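Long-range contact in crystal protein (Bacillus thuringiensis serovar dakota, PDB 2ZTB), which recognizes cancer cells as a Bacillus thuringiensis parasporin toxin and probably kills them by forming pores in their membranes: residues 16-27 with 213-223. Numbering follows the deposited sequence.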
ATOM      1  N   LEU A  16     -18.532   4.421  -6.314  1.00 55.29           N
ATOM      2  CA  LEU A  16     -18.947   4.472  -7.719  1.00 54.74           C
ATOM      3  C   LEU A  16     -19.746   5.765  -7.996  1.00 54.88           C
ATOM      4  O   LEU A  16     -20.608   5.823  -8.905  1.00 55.08           O
ATOM      5  CB  LEU A  16     -19.778   3.244  -8.068  1.00 54.70           C
ATOM      6  CG  LEU A  16     -19.170   1.821  -8.196  1.00 55.18           C
ATOM      7  CD1 LEU A  16     -17.779   1.816  -8.823  1.00 52.80           C
ATOM      8  CD2 LEU A  16     -19.172   1.085  -6.881  1.00 55.00           C
ATOM      9  N   SER A  17     -19.471   6.795  -7.203  1.00 53.47           N
ATOM     10  CA  SER A  17     -20.117   8.096  -7.360  1.00 53.35           C
ATOM     11  C   SER A  17     -21.642   8.013  -7.308  1.00 53.11           C
ATOM     12  O   SER A  17     -22.340   8.889  -7.837  1.00 52.12           O
ATOM     13  CB  SER A  17     -19.658   8.760  -8.654  1.00 53.53           C
ATOM     14  OG  SER A  17     -18.256   8.958  -8.632  1.00 52.92           O
ATOM     15  N   SER A  18     -22.143   6.959  -6.658  1.00 52.71           N
ATOM     16  CA  SER A  18     -23.569   6.714  -6.597  1.00 52.95           C
ATOM     17  C   SER A  18     -24.102   6.564  -5.176  1.00 53.14           C
ATOM     18  O   SER A  18     -23.366   6.745  -4.190  1.00 52.62           O
ATOM     19  CB  SER A  18     -23.944   5.506  -7.465  1.00 52.77           C
ATOM     20  OG  SER A  18     -23.232   5.547  -8.684  1.00 52.77           O
ATOM     21  N   SER A  19     -25.398   6.260  -5.093  1.00 53.09           N
ATOM     22  CA  SER A  19     -26.113   6.187  -3.838  1.00 54.24           C
ATOM     23  C   SER A  19     -27.270   5.211  -4.013  1.00 54.71           C
ATOM     24  O   SER A  19     -27.624   4.876  -5.138  1.00 55.76           O
ATOM     25  CB  SER A  19     -26.598   7.586  -3.400  1.00 53.87           C
ATOM     26  OG  SER A  19     -27.468   8.193  -4.365  1.00 54.79           O
ATOM     27  N   PRO A  20     -27.831   4.693  -2.908  1.00 55.15           N
ATOM     28  CA  PRO A  20     -29.052   3.910  -3.087  1.00 54.80           C
ATOM     29  C   PRO A  20     -30.169   4.710  -3.761  1.00 55.20           C
ATOM     30  O   PRO A  20     -30.977   4.148  -4.527  1.00 55.71           O
ATOM     31  CB  PRO A  20     -29.438   3.536  -1.650  1.00 54.49           C
ATOM     32  CG  PRO A  20     -28.108   3.541  -0.912  1.00 54.40           C
ATOM     33  CD  PRO A  20     -27.388   4.713  -1.493  1.00 54.59           C
ATOM     34  N   GLU A  21     -30.222   6.006  -3.478  1.00 55.36           N
ATOM     35  CA  GLU A  21     -31.273   6.865  -4.032  1.00 55.29           C
ATOM     36  C   GLU A  21     -31.094   7.037  -5.526  1.00 54.74           C
ATOM     37  O   GLU A  21     -32.062   7.110  -6.253  1.00 56.08           O
ATOM     38  CB  GLU A  21     -31.285   8.239  -3.352  1.00 55.24           C
ATOM     39  CG  GLU A  21     -31.770   8.250  -1.892  1.00 57.63           C
ATOM     40  CD  GLU A  21     -30.742   7.711  -0.867  1.00 61.57           C
ATOM     41  OE1 GLU A  21     -29.514   7.704  -1.140  1.00 61.12           O
ATOM     42  OE2 GLU A  21     -31.179   7.304   0.238  1.00 63.28           O
ATOM     43  N   SER A  22     -29.854   7.113  -5.986  1.00 54.41           N
ATOM     44  CA  SER A  22     -29.601   7.342  -7.379  1.00 54.03           C
ATOM     45  C   SER A  22     -29.846   6.066  -8.178  1.00 54.48           C
ATOM     46  O   SER A  22     -30.261   6.151  -9.330  1.00 55.51           O
ATOM     47  CB  SER A  22     -28.205   7.920  -7.609  1.00 53.39           C
ATOM     48  OG  SER A  22     -27.185   6.947  -7.497  1.00 54.18           O
ATOM     49  N   VAL A  23     -29.602   4.901  -7.556  1.00 54.59           N
ATOM     50  CA  VAL A  23     -29.893   3.575  -8.124  1.00 53.25           C
ATOM     51  C   VAL A  23     -31.404   3.382  -8.242  1.00 53.77           C
ATOM     52  O   VAL A  23     -31.920   2.974  -9.286  1.00 53.86           O
ATOM     53  CB  VAL A  23     -29.229   2.422  -7.263  1.00 53.81           C
ATOM     54  CG1 VAL A  23     -29.819   1.016  -7.577  1.00 50.78           C
ATOM     55  CG2 VAL A  23     -27.707   2.414  -7.431  1.00 52.46           C
ATOM     56  N   ARG A  24     -32.121   3.691  -7.171  1.00 53.70           N
ATOM     57  CA  ARG A  24     -33.569   3.608  -7.183  1.00 53.78           C
ATOM     58  C   ARG A  24     -34.172   4.480  -8.305  1.00 53.84           C
ATOM     59  O   ARG A  24     -35.104   4.054  -9.007  1.00 53.89           O
ATOM     60  CB  ARG A  24     -34.118   4.006  -5.809  1.00 54.00           C
ATOM     61  CG  ARG A  24     -35.581   3.713  -5.623  1.00 54.11           C
ATOM     62  CD  ARG A  24     -36.130   4.432  -4.420  1.00 54.69           C
ATOM     63  NE  ARG A  24     -37.424   3.882  -4.038  1.00 56.41           N
ATOM     64  CZ  ARG A  24     -38.041   4.124  -2.883  1.00 57.95           C
ATOM     65  NH1 ARG A  24     -37.491   4.929  -1.971  1.00 58.07           N
ATOM     66  NH2 ARG A  24     -39.216   3.558  -2.636  1.00 57.65           N
ATOM     67  N   SER A  25     -33.624   5.678  -8.486  1.00 54.01           N
ATOM     68  CA  SER A  25     -34.123   6.652  -9.482  1.00 54.33           C
ATOM     69  C   SER A  25     -33.878   6.175 -10.913  1.00 54.76           C
ATOM     70  O   SER A  25     -34.686   6.410 -11.807  1.00 55.13           O
ATOM     71  CB  SER A  25     -33.467   8.015  -9.254  1.00 54.50           C
ATOM     72  OG  SER A  25     -33.829   8.963 -10.263  1.00 57.07           O
ATOM     73  N   ARG A  26     -32.761   5.484 -11.116  1.00 54.93           N
ATOM     74  CA  ARG A  26     -32.454   4.860 -12.392  1.00 54.94           C
ATOM     75  C   ARG A  26     -33.433   3.722 -12.747  1.00 54.86           C
ATOM     76  O   ARG A  26     -33.883   3.629 -13.880  1.00 55.44           O
ATOM     77  CB  ARG A  26     -30.983   4.410 -12.397  1.00 54.87           C
ATOM     78  CG  ARG A  26     -29.985   5.571 -12.647  1.00 54.72           C
ATOM     79  CD  ARG A  26     -29.416   5.573 -14.102  1.00 57.07           C
ATOM     80  NE  ARG A  26     -30.433   5.939 -15.057  1.00 61.82           N
ATOM     81  CZ  ARG A  26     -30.812   5.277 -16.158  1.00 60.74           C
ATOM     82  NH1 ARG A  26     -30.234   4.161 -16.596  1.00 58.83           N
ATOM     83  NH2 ARG A  26     -31.800   5.789 -16.844  1.00 59.65           N
ATOM     84  N   PHE A  27     -33.762   2.874 -11.771  1.00 54.57           N
ATOM     85  CA  PHE A  27     -34.765   1.823 -11.916  1.00 54.09           C
ATOM     86  C   PHE A  27     -36.119   2.438 -12.243  1.00 54.84           C
ATOM     87  O   PHE A  27     -36.832   1.971 -13.117  1.00 55.25           O
ATOM     88  CB  PHE A  27     -34.866   0.999 -10.621  1.00 53.47           C
ATOM     89  CG  PHE A  27     -33.927  -0.196 -10.560  1.00 52.13           C
ATOM     90  CD1 PHE A  27     -32.913  -0.253  -9.602  1.00 49.49           C
ATOM     91  CD2 PHE A  27     -34.080  -1.270 -11.443  1.00 49.84           C
ATOM     92  CE1 PHE A  27     -32.057  -1.353  -9.525  1.00 49.87           C
ATOM     93  CE2 PHE A  27     -33.228  -2.398 -11.385  1.00 51.69           C
ATOM     94  CZ  PHE A  27     -32.214  -2.444 -10.423  1.00 51.55           C
ATOM     95  N   ASN A 213     -30.959  -5.502 -13.305  1.00 52.96           N
ATOM     96  CA  ASN A 213     -30.264  -4.761 -14.342  1.00 53.45           C
ATOM     97  C   ASN A 213     -28.795  -4.765 -14.023  1.00 53.72           C
ATOM     98  O   ASN A 213     -28.423  -4.698 -12.852  1.00 53.68           O
ATOM     99  CB  ASN A 213     -30.777  -3.318 -14.429  1.00 54.06           C
ATOM    100  CG  ASN A 213     -32.040  -3.210 -15.235  1.00 54.54           C
ATOM    101  OD1 ASN A 213     -32.005  -2.972 -16.438  1.00 55.42           O
ATOM    102  ND2 ASN A 213     -33.166  -3.417 -14.585  1.00 57.13           N
ATOM    103  N   PRO A 214     -27.942  -4.868 -15.058  1.00 54.19           N
ATOM    104  CA  PRO A 214     -26.502  -4.800 -14.790  1.00 53.86           C
ATOM    105  C   PRO A 214     -26.164  -3.504 -14.081  1.00 54.14           C
ATOM    106  O   PRO A 214     -26.825  -2.484 -14.299  1.00 53.70           O
ATOM    107  CB  PRO A 214     -25.860  -4.841 -16.187  1.00 53.43           C
ATOM    108  CG  PRO A 214     -26.965  -4.611 -17.139  1.00 54.79           C
ATOM    109  CD  PRO A 214     -28.234  -5.058 -16.490  1.00 53.94           C
ATOM    110  N   ALA A 215     -25.149  -3.562 -13.223  1.00 54.53           N
ATOM    111  CA  ALA A 215     -24.638  -2.405 -12.485  1.00 54.73           C
ATOM    112  C   ALA A 215     -24.469  -1.137 -13.344  1.00 55.06           C
ATOM    113  O   ALA A 215     -24.741  -0.037 -12.879  1.00 55.85           O
ATOM    114  CB  ALA A 215     -23.301  -2.788 -11.791  1.00 54.40           C
ATOM    115  N   ARG A 216     -24.025  -1.291 -14.587  1.00 55.64           N
ATOM    116  CA  ARG A 216     -23.782  -0.154 -15.496  1.00 56.45           C
ATOM    117  C   ARG A 216     -25.063   0.622 -15.847  1.00 55.78           C
ATOM    118  O   ARG A 216     -24.994   1.806 -16.188  1.00 56.33           O
ATOM    119  CB  ARG A 216     -23.054  -0.623 -16.777  1.00 56.16           C
ATOM    120  CG  ARG A 216     -23.965  -0.952 -17.941  1.00 58.42           C
ATOM    121  CD  ARG A 216     -23.200  -1.436 -19.173  1.00 59.45           C
ATOM    122  NE  ARG A 216     -22.845  -2.849 -19.038  1.00 64.73           N
ATOM    123  CZ  ARG A 216     -23.589  -3.857 -19.481  1.00 64.39           C
ATOM    124  NH1 ARG A 216     -23.181  -5.103 -19.292  1.00 65.70           N
ATOM    125  NH2 ARG A 216     -24.729  -3.622 -20.112  1.00 65.40           N
ATOM    126  N   ASP A 217     -26.217  -0.043 -15.761  1.00 54.41           N
ATOM    127  CA  ASP A 217     -27.513   0.599 -15.979  1.00 53.87           C
ATOM    128  C   ASP A 217     -27.999   1.481 -14.827  1.00 53.56           C
ATOM    129  O   ASP A 217     -28.851   2.340 -15.045  1.00 53.59           O
ATOM    130  CB  ASP A 217     -28.603  -0.446 -16.251  1.00 54.07           C
ATOM    131  CG  ASP A 217     -28.433  -1.153 -17.581  1.00 55.17           C
ATOM    132  OD1 ASP A 217     -27.524  -0.799 -18.366  1.00 55.68           O
ATOM    133  OD2 ASP A 217     -29.234  -2.071 -17.845  1.00 58.46           O
ATOM    134  N   VAL A 218     -27.504   1.257 -13.605  1.00 52.94           N
ATOM    135  CA  VAL A 218     -28.062   1.957 -12.436  1.00 52.27           C
ATOM    136  C   VAL A 218     -27.023   2.756 -11.611  1.00 52.66           C
ATOM    137  O   VAL A 218     -27.393   3.537 -10.718  1.00 52.70           O
ATOM    138  CB  VAL A 218     -28.895   0.991 -11.539  1.00 52.98           C
ATOM    139  CG1 VAL A 218     -30.138   0.452 -12.323  1.00 50.52           C
ATOM    140  CG2 VAL A 218     -28.022  -0.195 -11.003  1.00 50.27           C
ATOM    141  N   LEU A 219     -25.739   2.578 -11.930  1.00 52.08           N
ATOM    142  CA  LEU A 219     -24.656   3.283 -11.249  1.00 52.50           C
ATOM    143  C   LEU A 219     -24.071   4.320 -12.191  1.00 53.04           C
ATOM    144  O   LEU A 219     -24.098   4.140 -13.410  1.00 52.83           O
ATOM    145  CB  LEU A 219     -23.543   2.294 -10.789  1.00 52.38           C
ATOM    146  CG  LEU A 219     -23.822   1.259  -9.674  1.00 52.03           C
ATOM    147  CD1 LEU A 219     -22.684   0.270  -9.521  1.00 53.55           C
ATOM    148  CD2 LEU A 219     -24.102   1.898  -8.320  1.00 52.01           C
ATOM    149  N   ASN A 220     -23.516   5.392 -11.622  1.00 53.79           N
ATOM    150  CA  ASN A 220     -22.934   6.481 -12.401  1.00 54.12           C
ATOM    151  C   ASN A 220     -21.599   6.119 -13.004  1.00 54.71           C
ATOM    152  O   ASN A 220     -21.151   6.751 -13.967  1.00 55.25           O
ATOM    153  CB  ASN A 220     -22.801   7.744 -11.554  1.00 53.56           C
ATOM    154  CG  ASN A 220     -24.141   8.341 -11.203  1.00 54.15           C
ATOM    155  OD1 ASN A 220     -25.090   8.307 -12.004  1.00 52.82           O
ATOM    156  ND2 ASN A 220     -24.235   8.900 -10.003  1.00 51.61           N
ATOM    157  N   THR A 221     -20.959   5.112 -12.422  1.00 55.12           N
ATOM    158  CA  THR A 221     -19.715   4.567 -12.945  1.00 55.90           C
ATOM    159  C   THR A 221     -19.608   3.142 -12.457  1.00 55.99           C
ATOM    160  O   THR A 221     -20.294   2.762 -11.515  1.00 56.33           O
ATOM    161  CB  THR A 221     -18.432   5.363 -12.484  1.00 56.74           C
ATOM    162  OG1 THR A 221     -17.305   4.863 -13.220  1.00 60.00           O
ATOM    163  CG2 THR A 221     -18.125   5.158 -11.013  1.00 52.95           C
ATOM    164  N   THR A 222     -18.739   2.358 -13.078  1.00 56.44           N
ATOM    165  CA  THR A 222     -18.509   0.990 -12.628  1.00 57.02           C
ATOM    166  C   THR A 222     -17.020   0.697 -12.494  1.00 57.25           C
ATOM    167  O   THR A 222     -16.609  -0.463 -12.422  1.00 57.39           O
ATOM    168  CB  THR A 222     -19.149  -0.050 -13.580  1.00 57.41           C
ATOM    169  OG1 THR A 222     -18.695   0.197 -14.918  1.00 57.90           O
ATOM    170  CG2 THR A 222     -20.688   0.013 -13.519  1.00 56.74           C
ATOM    171  N   SER A 223     -16.207   1.748 -12.465  1.00 57.77           N
ATOM    172  CA  SER A 223     -14.786   1.566 -12.233  1.00 58.42           C
ATOM    173  C   SER A 223     -14.185   2.578 -11.278  1.00 58.62           C
ATOM    174  O   SER A 223     -14.763   3.629 -11.018  1.00 59.06           O
ATOM    175  CB  SER A 223     -14.010   1.538 -13.556  1.00 58.38           C
ATOM    176  OG  SER A 223     -14.194   2.731 -14.269  1.00 59.06           O
TER
HETATM  177  O   HOH W   1     -26.719   5.997  -9.929  1.00 38.45           O
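Val218 meets Phe27 over a ring face: its CG1 stands 3.9 Å from the Phe27 ring centroid, 12° off the normal, which identifies a CH-pi contact. The first torsion of Val218 (-64°) sets CG1 anti to its carbonyl carbon and aims CG2 instead at Val23, whose CG1 lies 4.1 Å from it. The other Val23 branch, CG2, runs beside Leu219 CD2 at 3.7 Å. Farther along the helix, Arg26 lays CB and CG along the backbone of Val218, then bends at chi2 and chi3, so that NH1 donates to Asp217 O (2.8 Å) within the carbonyl plane. A water joins Ser22 OG to Val218 O.

Before the helix, Ser18 OG is gripped twice, accepting a nearly straight bond from Asn220 N (3.0 Å, 173°) and donating to Leu16 O. The Asn220 amide turns back to Ser17 O, which lies in the amide plane although ND2 approaches from above the carbonyl plane. Phe195 of strand 168-199 touches Phe27, Val218 and Leu219, placing the apolar seam against the sheet. Ser22 N donates to Ser19 OG and Ser19 N to Ser22 OG, a capping box starting a helix packed on the helix-and-loop connection between strands 210-214 and 223-247, at one end of this elongated parasporin-2 toxin fold.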